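Local structure of sensor-type histidine kinase PrrB (Mycobacterium tuberculosis, 1YSR) at residues V67-V72 with I80-N85; V41-G46 with A123-G128; G92-V97 with L132-L137. The protein uses ATP to phosphorylate a protein histidine, probably as the sensor kinase of the PrrB/PrrA two-component system, this chain being its C-terminal ATP-binding domain. One frame throughout, in Å; residues are numbered along the deposited sequence.

How the interactions relate
Interaction 1 is the core contact of the three: a buried hairpin in the middle of the mixed sheet, held by paired backbone hydrogen bonds and aliphatic packing. Interactions 2 and 3 are partly buried, and each has a single hydrogen bond across it, from a backbone amide to a histidine in 2 and from an arginine to an asparagine in 3, where the arginine chain also packs on L132. Segment 132-137 reaches interaction 1 directly, since D83 OD1 and S135 OG lie 2.5 Å apart, a probable hydrogen bond. Interaction 2 stands off from interaction 1 and joins the start of helix 44-61 to the end of helix 117-125. It meets interaction 3 only through sequence, where helix 117-125 runs into strand 129-134.

Interaction 1. Residues V67-V72 with I80-N85; sequences VQLSAV and IAIDDN
V67, S70 and D83 give up the most surface where strand 66-74 meets strand 77-84, the two arms of an antiparallel beta hairpin. V67 sits in a non-hydrogen-bonded pair with D84. Its CG1, anti to the backbone N (chi1 171°), lies alongside I82 CG2 at 3.9 Å, both pointing the same way, and its CG2 leans on D84 CB. L69 CD2 fits against both branches of I82 on this same face. The V67 CA comes within 3.2 Å of D83 O, which also accepts Q68 N in its carbonyl plane. D83 N answers to Q68 O at 2.9 Å, nearly along the C=O axis.

S70 makes the next hydrogen-bonded pair, with A81. A81 N meets S70 O at 3.0 Å from above the carbonyl plane, and S70 N donates in return to A81 O, in the carbonyl plane. S70 OG, turned between its own N and carbonyl carbon (chi1 55°), rests 3.6 Å from A81 CB and shares a water with Q68 O and D83 OD2, the latter 2.6 Å from the water. In the buried D83 carboxylate, OD2 has R141 as a salt-bridge partner and OD1 is hydrogen-bonded to S135 OG, so it probably stays ionised.

L69, A71 and I80 pack on helix 10-24 and I82 and D84 on helix 44-61, while strands 29-32 and 140-147 flank the hairpin in the sheet.

Interaction 2. Residues V41-G46 with A123-G128; sequences VGLPAG and AQLHGG
H126 NE2 is gripped by one hydrogen bond, from L43 N at 2.9 Å, and the N-H arrives at 157°, close to the imidazole plane. The ring's other nitrogen, ND1, bonds to Q122 O, four residues back, in helix 117-125. Since NE2 accepts and a carbonyl can only accept, this is consistent with a neutral ring protonated on ND1, pinned at two edges against rotation.

The histidine stands at the end of helix 117-125, which closes in a Schellman motif: G128 N returns to A123 O and G127 N to Q124 O, with G127 at positive phi. L43 is the N-cap of helix 44-61, so the bond ties the end of one helix of this kinase ATPase domain to the start of another. H126 CG lies anti to its carbonyl carbon (chi1 -67°), which sends the ring across to the 41-46 chain edge first. G42, with no side chain, lets that edge in: its CA lies 3.4 Å from NE2 and 3.5 Å from H126 CD2.

H5 brings its own ring to H126 with the planes about 30° apart. Neighbouring subunits pack nearby, L49 of the third on V41 and P7 of the second on A45. L43 crosses the imidazole obliquely, its CD1 3.8 Å from H126 CE1, and the same methyl reaches L125 CD1 at 4.3 Å.

Interaction 3. Residues G92-V97 with L132-L137; sequences GERQVV and LENSPL
The R94 guanidinium has backbone of L132 and E133, on strand 129-134, over one face and an amide oxygen at its edge. On that face L132 O sits 3.1 Å above the plane, offset toward the rim, with E133 CA further along. At the edge, N134 OD1 lies almost exactly in the guanidinium plane and takes a hydrogen bond from R94 NH2 at 3.2 Å. The bond is bent, 138° at the hydrogen. NH2 stands well above the N134 amide plane and not on a lone pair; the planes of the two flat groups are 74° apart. L132 O takes no hydrogen bond from R94, although NH1 is only 3.2 Å away, because the N-H points badly. The carbonyl instead lies over the cation, where its negative end may still favour the positive charge.

R94 gets there by a chain extended from CG to NE that crosses L132 obliquely, its CG 3.7 Å from L132 CB. Short helix 94-98 thereby lies against strand 129-134, an outermost strand of the mixed sheet within this chain, in this histidine kinase ATPase (Bergerat) fold. In such domains this helix region leads into the ATP lid, here followed by the unmodelled 103-113.

Nearly one turn on along the helix, V97 CG1 is 4.2 Å from L132 CD1, the two side chains crossing at about a right angle, and L116 touches both residues. E133 turns away from the helix to form salt bridges with R145 and R141. Further on, S135 OG, which also bonds D83 OD1, accepts L137 N at 2.9 Å in an ST turn.

Interaction 1. Residues V67-V72 with I80-N85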
loop_
_atom_site.group_PDB
_atom_site.type_symbol
_atom_site.label_atom_id
_atom_site.label_comp_id
_atom_site.label_asym_id
_atom_site.label_seq_id
_atom_site.Cartn_x
_atom_site.Cartn_y
_atom_site.Cartn_z
ATOM N N VAL A 67 4.993 -17.645 -11.337
ATOM C CA VAL A 67 3.914 -16.658 -11.226
ATOM C C VAL A 67 4.398 -15.304 -11.747
ATOM O O VAL A 67 5.530 -14.876 -11.438
ATOM C CB VAL A 67 3.473 -16.485 -9.735
ATOM C CG1 VAL A 67 2.509 -15.281 -9.592
ATOM C CG2 VAL A 67 2.859 -17.790 -9.206
ATOM N N GLN A 68 3.567 -14.623 -12.523
ATOM C CA GLN A 68 3.872 -13.291 -13.001
ATOM C C GLN A 68 2.716 -12.423 -12.658
ATOM O O GLN A 68 1.541 -12.783 -12.982
ATOM C CB GLN A 68 3.998 -13.290 -14.540
ATOM C CG GLN A 68 5.268 -14.043 -14.984
ATOM C CD GLN A 68 5.383 -14.138 -16.512
ATOM O OE1 GLN A 68 4.430 -13.844 -17.261
ATOM N NE2 GLN A 68 6.553 -14.521 -16.966
ATOM N N LEU A 69 3.038 -11.290 -12.041
ATOM C CA LEU A 69 2.053 -10.248 -11.725
ATOM C C LEU A 69 2.163 -9.173 -12.811
ATOM O O LEU A 69 3.263 -8.839 -13.289
ATOM C CB LEU A 69 2.405 -9.617 -10.383
ATOM C CG LEU A 69 2.595 -10.634 -9.255
ATOM C CD1 LEU A 69 2.991 -9.975 -7.860
ATOM C CD2 LEU A 69 1.370 -11.634 -9.128
ATOM N N SER A 70 1.038 -8.573 -13.156
ATOM C CA SER A 70 1.064 -7.444 -14.092
ATOM C C SER A 70 -0.047 -6.455 -13.829
ATOM O O SER A 70 -1.056 -6.816 -13.257
ATOM C CB SER A 70 0.961 -7.901 -15.529
ATOM O OG SER A 70 -0.178 -8.712 -15.775
ATOM N N ALA A 71 0.138 -5.234 -14.333
ATOM C CA ALA A 71 -0.903 -4.207 -14.312
ATOM C C ALA A 71 -0.853 -3.475 -15.629
ATOM O O ALA A 71 0.236 -3.040 -16.089
ATOM C CB ALA A 71 -0.666 -3.231 -13.153
ATOM N N VAL A 72 -2.039 -3.360 -16.227
ATOM C CA VAL A 72 -2.250 -2.687 -17.510
ATOM C C VAL A 72 -3.252 -1.559 -17.232
ATOM O O VAL A 72 -4.367 -1.826 -16.757
ATOM C CB VAL A 72 -2.835 -3.697 -18.521
ATOM C CG1 VAL A 72 -3.360 -3.005 -19.785
ATOM C CG2 VAL A 72 -1.787 -4.750 -18.894
ATOM N N ILE A 80 -5.379 -5.875 -13.240
ATOM C CA ILE A 80 -4.300 -6.543 -12.526
ATOM C C ILE A 80 -4.428 -8.029 -12.866
ATOM O O ILE A 80 -5.519 -8.580 -12.850
ATOM C CB ILE A 80 -4.520 -6.388 -11.011
ATOM C CG1 ILE A 80 -4.401 -4.898 -10.616
ATOM C CG2 ILE A 80 -3.527 -7.275 -10.170
ATOM C CD1 ILE A 80 -4.936 -4.587 -9.214
ATOM N N ALA A 81 -3.333 -8.695 -13.181
ATOM C CA ALA A 81 -3.430 -10.147 -13.464
ATOM C C ALA A 81 -2.405 -10.914 -12.702
ATOM O O ALA A 81 -1.279 -10.436 -12.552
ATOM C CB ALA A 81 -3.233 -10.398 -15.006
ATOM N N ILE A 82 -2.799 -12.075 -12.183
ATOM C CA ILE A 82 -1.835 -12.964 -11.515
ATOM C C ILE A 82 -1.869 -14.225 -12.370
ATOM O O ILE A 82 -2.908 -14.934 -12.429
ATOM C CB ILE A 82 -2.232 -13.278 -10.047
ATOM C CG1 ILE A 82 -2.284 -11.962 -9.209
ATOM C CG2 ILE A 82 -1.260 -14.181 -9.459
ATOM C CD1 ILE A 82 -3.662 -11.472 -8.843
ATOM N N ASP A 83 -0.832 -14.379 -13.190
ATOM C CA ASP A 83 -0.710 -15.561 -14.103
ATOM C C ASP A 83 0.169 -16.656 -13.503
ATOM O O ASP A 83 1.186 -16.332 -12.907
ATOM C CB ASP A 83 -0.041 -15.086 -15.421
ATOM C CG ASP A 83 -1.013 -14.478 -16.367
ATOM O OD1 ASP A 83 -1.651 -15.250 -17.103
ATOM O OD2 ASP A 83 -1.118 -13.229 -16.395
ATOM N N ASP A 84 -0.199 -17.939 -13.602
ATOM C CA ASP A 84 0.659 -18.982 -13.031
ATOM C C ASP A 84 0.792 -20.174 -14.025
ATOM O O ASP A 84 0.044 -20.257 -15.015
ATOM C CB ASP A 84 0.204 -19.447 -11.629
ATOM C CG ASP A 84 -1.111 -20.226 -11.671
ATOM O OD1 ASP A 84 -1.170 -21.328 -12.262
ATOM O OD2 ASP A 84 -2.121 -19.741 -11.132
ATOM N N ASN A 85 1.768 -21.018 -13.740
ATOM C CA ASN A 85 2.104 -22.160 -14.608
ATOM C C ASN A 85 1.621 -23.449 -13.927
ATOM O O ASN A 85 2.094 -24.549 -14.219
ATOM C CB ASN A 85 3.636 -22.203 -14.878
ATOM C CG ASN A 85 4.418 -22.730 -13.678
ATOM O OD1 ASN A 85 3.950 -22.657 -12.539
ATOM N ND2 ASN A 85 5.602 -23.318 -13.929
HETATM O O HOH W 1 0.424 -11.489 -15.274
#

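Interaction 2. Residues V41-G46 with A123-G128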
loop_
_atom_site.group_PDB
_atom_site.type_symbol
_atom_site.label_atom_id
_atom_site.label_comp_id
_atom_site.label_asym_id
_atom_site.label_seq_id
_atom_site.Cartn_x
_atom_site.Cartn_y
_atom_site.Cartn_z
ATOM N N VAL A 41 -7.480 4.704 -6.253
ATOM C CA VAL A 41 -7.846 4.985 -4.903
ATOM C C VAL A 41 -8.499 3.718 -4.396
ATOM O O VAL A 41 -9.363 3.130 -5.077
ATOM C CB VAL A 41 -8.805 6.203 -4.850
ATOM C CG1 VAL A 41 -9.464 6.330 -3.483
ATOM C CG2 VAL A 41 -7.976 7.496 -5.187
ATOM N N GLY A 42 -8.049 3.260 -3.247
ATOM C CA GLY A 42 -8.396 1.927 -2.815
ATOM C C GLY A 42 -7.894 1.655 -1.420
ATOM O O GLY A 42 -7.449 2.574 -0.699
ATOM N N LEU A 43 -7.969 0.375 -1.042
ATOM C CA LEU A 43 -7.617 -0.021 0.318
ATOM C C LEU A 43 -6.349 -0.841 0.181
ATOM O O LEU A 43 -6.431 -2.008 -0.245
ATOM C CB LEU A 43 -8.719 -0.910 0.924
ATOM C CG LEU A 43 -10.167 -0.348 0.900
ATOM C CD1 LEU A 43 -11.306 -1.425 0.840
ATOM C CD2 LEU A 43 -10.388 0.627 2.073
ATOM N N PRO A 44 -5.181 -0.263 0.539
ATOM C CA PRO A 44 -3.963 -0.996 0.245
ATOM C C PRO A 44 -3.832 -2.337 0.985
ATOM O O PRO A 44 -3.277 -3.268 0.396
ATOM C CB PRO A 44 -2.822 -0.026 0.605
ATOM C CG PRO A 44 -3.419 0.962 1.562
ATOM C CD PRO A 44 -4.923 1.040 1.219
ATOM N N ALA A 45 -4.353 -2.458 2.212
ATOM C CA ALA A 45 -4.235 -3.746 2.906
ATOM C C ALA A 45 -5.107 -4.818 2.180
ATOM O O ALA A 45 -4.668 -5.926 1.959
ATOM C CB ALA A 45 -4.667 -3.639 4.365
ATOM N N GLY A 46 -6.289 -4.416 1.746
ATOM C CA GLY A 46 -7.235 -5.368 1.109
ATOM C C GLY A 46 -6.687 -5.751 -0.265
ATOM O O GLY A 46 -6.737 -6.922 -0.638
ATOM N N ALA A 123 -12.350 -7.167 -4.818
ATOM C CA ALA A 123 -12.712 -6.609 -6.087
ATOM C C ALA A 123 -14.045 -5.848 -5.982
ATOM O O ALA A 123 -14.177 -4.718 -6.483
ATOM C CB ALA A 123 -12.760 -7.683 -7.139
ATOM N N GLN A 124 -15.010 -6.458 -5.306
ATOM C CA GLN A 124 -16.332 -5.866 -5.150
ATOM C C GLN A 124 -16.282 -4.581 -4.302
ATOM O O GLN A 124 -16.885 -3.581 -4.686
ATOM C CB GLN A 124 -17.340 -6.880 -4.605
ATOM C CG GLN A 124 -18.131 -7.645 -5.726
ATOM C CD GLN A 124 -17.518 -9.004 -6.161
ATOM O OE1 GLN A 124 -16.605 -9.047 -6.995
ATOM N NE2 GLN A 124 -18.057 -10.112 -5.632
ATOM N N LEU A 125 -15.485 -4.595 -3.236
ATOM C CA LEU A 125 -15.281 -3.407 -2.371
ATOM C C LEU A 125 -14.716 -2.251 -3.155
ATOM O O LEU A 125 -14.947 -1.094 -2.816
ATOM C CB LEU A 125 -14.361 -3.733 -1.180
ATOM C CG LEU A 125 -14.979 -4.519 -0.031
ATOM C CD1 LEU A 125 -13.896 -4.883 0.990
ATOM C CD2 LEU A 125 -16.077 -3.723 0.694
ATOM N N HIS A 126 -14.002 -2.552 -4.246
ATOM C CA HIS A 126 -13.434 -1.501 -5.120
ATOM C C HIS A 126 -14.320 -1.218 -6.337
ATOM O O HIS A 126 -13.908 -0.513 -7.243
ATOM C CB HIS A 126 -11.987 -1.843 -5.543
ATOM C CG HIS A 126 -11.018 -1.820 -4.409
ATOM N ND1 HIS A 126 -10.884 -2.851 -3.518
ATOM C CD2 HIS A 126 -10.174 -0.847 -3.982
ATOM C CE1 HIS A 126 -9.990 -2.532 -2.598
ATOM N NE2 HIS A 126 -9.543 -1.313 -2.864
ATOM N N GLY A 127 -15.530 -1.785 -6.364
ATOM C CA GLY A 127 -16.397 -1.583 -7.525
ATOM C C GLY A 127 -15.916 -2.207 -8.815
ATOM O O GLY A 127 -16.208 -1.737 -9.883
ATOM N N GLY A 128 -15.130 -3.273 -8.711
ATOM C CA GLY A 128 -14.633 -3.927 -9.892
ATOM C C GLY A 128 -15.001 -5.395 -9.839
ATOM O O GLY A 128 -15.865 -5.804 -9.051
#

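Interaction 3. Residues G92-V97 with L132-L137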
loop_
_atom_site.group_PDB
_atom_site.type_symbol
_atom_site.label_atom_id
_atom_site.label_comp_id
_atom_site.label_asym_id
_atom_site.label_seq_id
_atom_site.Cartn_x
_atom_site.Cartn_y
_atom_site.Cartn_z
ATOM N N GLY A 92 -15.344 -24.791 -16.414
ATOM C CA GLY A 92 -16.598 -25.038 -15.689
ATOM C C GLY A 92 -16.550 -24.869 -14.189
ATOM O O GLY A 92 -17.601 -24.990 -13.519
ATOM N N GLU A 93 -15.360 -24.563 -13.640
ATOM C CA GLU A 93 -15.170 -24.552 -12.174
ATOM C C GLU A 93 -14.895 -23.154 -11.547
ATOM O O GLU A 93 -14.745 -23.018 -10.323
ATOM C CB GLU A 93 -14.074 -25.528 -11.758
ATOM C CG GLU A 93 -14.485 -26.968 -11.974
ATOM C CD GLU A 93 -13.447 -28.010 -11.595
ATOM O OE1 GLU A 93 -12.370 -27.644 -11.062
ATOM O OE2 GLU A 93 -13.728 -29.232 -11.771
ATOM N N ARG A 94 -14.861 -22.155 -12.387
ATOM C CA ARG A 94 -14.420 -20.823 -11.945
ATOM C C ARG A 94 -15.327 -20.208 -10.873
ATOM O O ARG A 94 -14.859 -19.746 -9.803
ATOM C CB ARG A 94 -14.310 -19.936 -13.161
ATOM C CG ARG A 94 -13.188 -20.381 -14.046
ATOM C CD ARG A 94 -13.269 -19.735 -15.318
ATOM N NE ARG A 94 -12.157 -20.112 -16.217
ATOM C CZ ARG A 94 -12.086 -19.731 -17.503
ATOM N NH1 ARG A 94 -13.065 -19.001 -18.047
ATOM N NH2 ARG A 94 -11.050 -20.080 -18.270
ATOM N N GLN A 95 -16.629 -20.265 -11.114
ATOM C CA GLN A 95 -17.580 -19.720 -10.134
ATOM C C GLN A 95 -17.475 -20.395 -8.754
ATOM O O GLN A 95 -17.414 -19.724 -7.727
ATOM C CB GLN A 95 -18.990 -19.794 -10.705
ATOM C CG GLN A 95 -20.090 -19.224 -9.756
ATOM C CD GLN A 95 -21.473 -19.339 -10.362
ATOM O OE1 GLN A 95 -21.662 -20.093 -11.313
ATOM N NE2 GLN A 95 -22.446 -18.555 -9.837
ATOM N N VAL A 96 -17.427 -21.714 -8.698
ATOM C CA VAL A 96 -17.322 -22.392 -7.412
ATOM C C VAL A 96 -16.045 -21.981 -6.700
ATOM O O VAL A 96 -15.997 -21.856 -5.467
ATOM C CB VAL A 96 -17.423 -23.930 -7.573
ATOM C CG1 VAL A 96 -16.974 -24.681 -6.289
ATOM C CG2 VAL A 96 -18.863 -24.295 -7.920
ATOM N N VAL A 97 -14.996 -21.767 -7.479
ATOM C CA VAL A 97 -13.747 -21.372 -6.867
ATOM C C VAL A 97 -13.913 -19.954 -6.237
ATOM O O VAL A 97 -13.510 -19.733 -5.126
ATOM C CB VAL A 97 -12.587 -21.501 -7.883
ATOM C CG1 VAL A 97 -11.338 -20.777 -7.435
ATOM C CG2 VAL A 97 -12.272 -22.997 -8.082
ATOM N N LEU A 132 -11.528 -15.535 -13.683
ATOM C CA LEU A 132 -10.466 -16.464 -14.085
ATOM C C LEU A 132 -10.473 -16.711 -15.592
ATOM O O LEU A 132 -11.545 -16.766 -16.271
ATOM C CB LEU A 132 -10.639 -17.772 -13.336
ATOM C CG LEU A 132 -10.111 -17.788 -11.891
ATOM C CD1 LEU A 132 -10.775 -18.823 -11.063
ATOM C CD2 LEU A 132 -8.567 -18.024 -11.889
ATOM N N GLU A 133 -9.261 -16.812 -16.107
ATOM C CA GLU A 133 -8.979 -17.038 -17.538
ATOM C C GLU A 133 -7.876 -18.067 -17.600
ATOM O O GLU A 133 -7.370 -18.514 -16.558
ATOM C CB GLU A 133 -8.477 -15.768 -18.191
ATOM C CG GLU A 133 -9.498 -14.695 -18.257
ATOM C CD GLU A 133 -8.964 -13.415 -18.859
ATOM O OE1 GLU A 133 -7.792 -13.406 -19.319
ATOM O OE2 GLU A 133 -9.715 -12.420 -18.858
ATOM N N ASN A 134 -7.528 -18.503 -18.820
ATOM C CA ASN A 134 -6.448 -19.456 -18.962
ATOM C C ASN A 134 -5.155 -18.668 -19.189
ATOM O O ASN A 134 -5.133 -17.705 -19.942
ATOM C CB ASN A 134 -6.717 -20.469 -20.098
ATOM C CG ASN A 134 -7.542 -21.704 -19.636
ATOM O OD1 ASN A 134 -8.286 -21.675 -18.623
ATOM N ND2 ASN A 134 -7.407 -22.797 -20.395
ATOM N N SER A 135 -4.080 -19.047 -18.520
ATOM C CA SER A 135 -2.908 -18.220 -18.606
ATOM C C SER A 135 -2.025 -18.671 -19.816
ATOM O O SER A 135 -1.954 -19.849 -20.074
ATOM C CB SER A 135 -2.092 -18.433 -17.361
ATOM O OG SER A 135 -0.951 -17.656 -17.509
ATOM N N PRO A 136 -1.327 -17.742 -20.465
ATOM C CA PRO A 136 -0.238 -18.080 -21.396
ATOM C C PRO A 136 0.867 -18.877 -20.731
ATOM O O PRO A 136 1.626 -19.578 -21.423
ATOM C CB PRO A 136 0.299 -16.702 -21.800
ATOM C CG PRO A 136 -0.802 -15.807 -21.670
ATOM C CD PRO A 136 -1.551 -16.291 -20.429
ATOM N N LEU A 137 0.954 -18.822 -19.390
ATOM C CA LEU A 137 1.923 -19.672 -18.645
ATOM C C LEU A 137 1.480 -21.107 -18.454
ATOM O O LEU A 137 2.288 -21.946 -18.051
ATOM C CB LEU A 137 2.302 -19.089 -17.248
ATOM C CG LEU A 137 2.824 -17.646 -17.358
ATOM C CD1 LEU A 137 3.260 -17.021 -16.019
ATOM C CD2 LEU A 137 4.028 -17.589 -18.324
#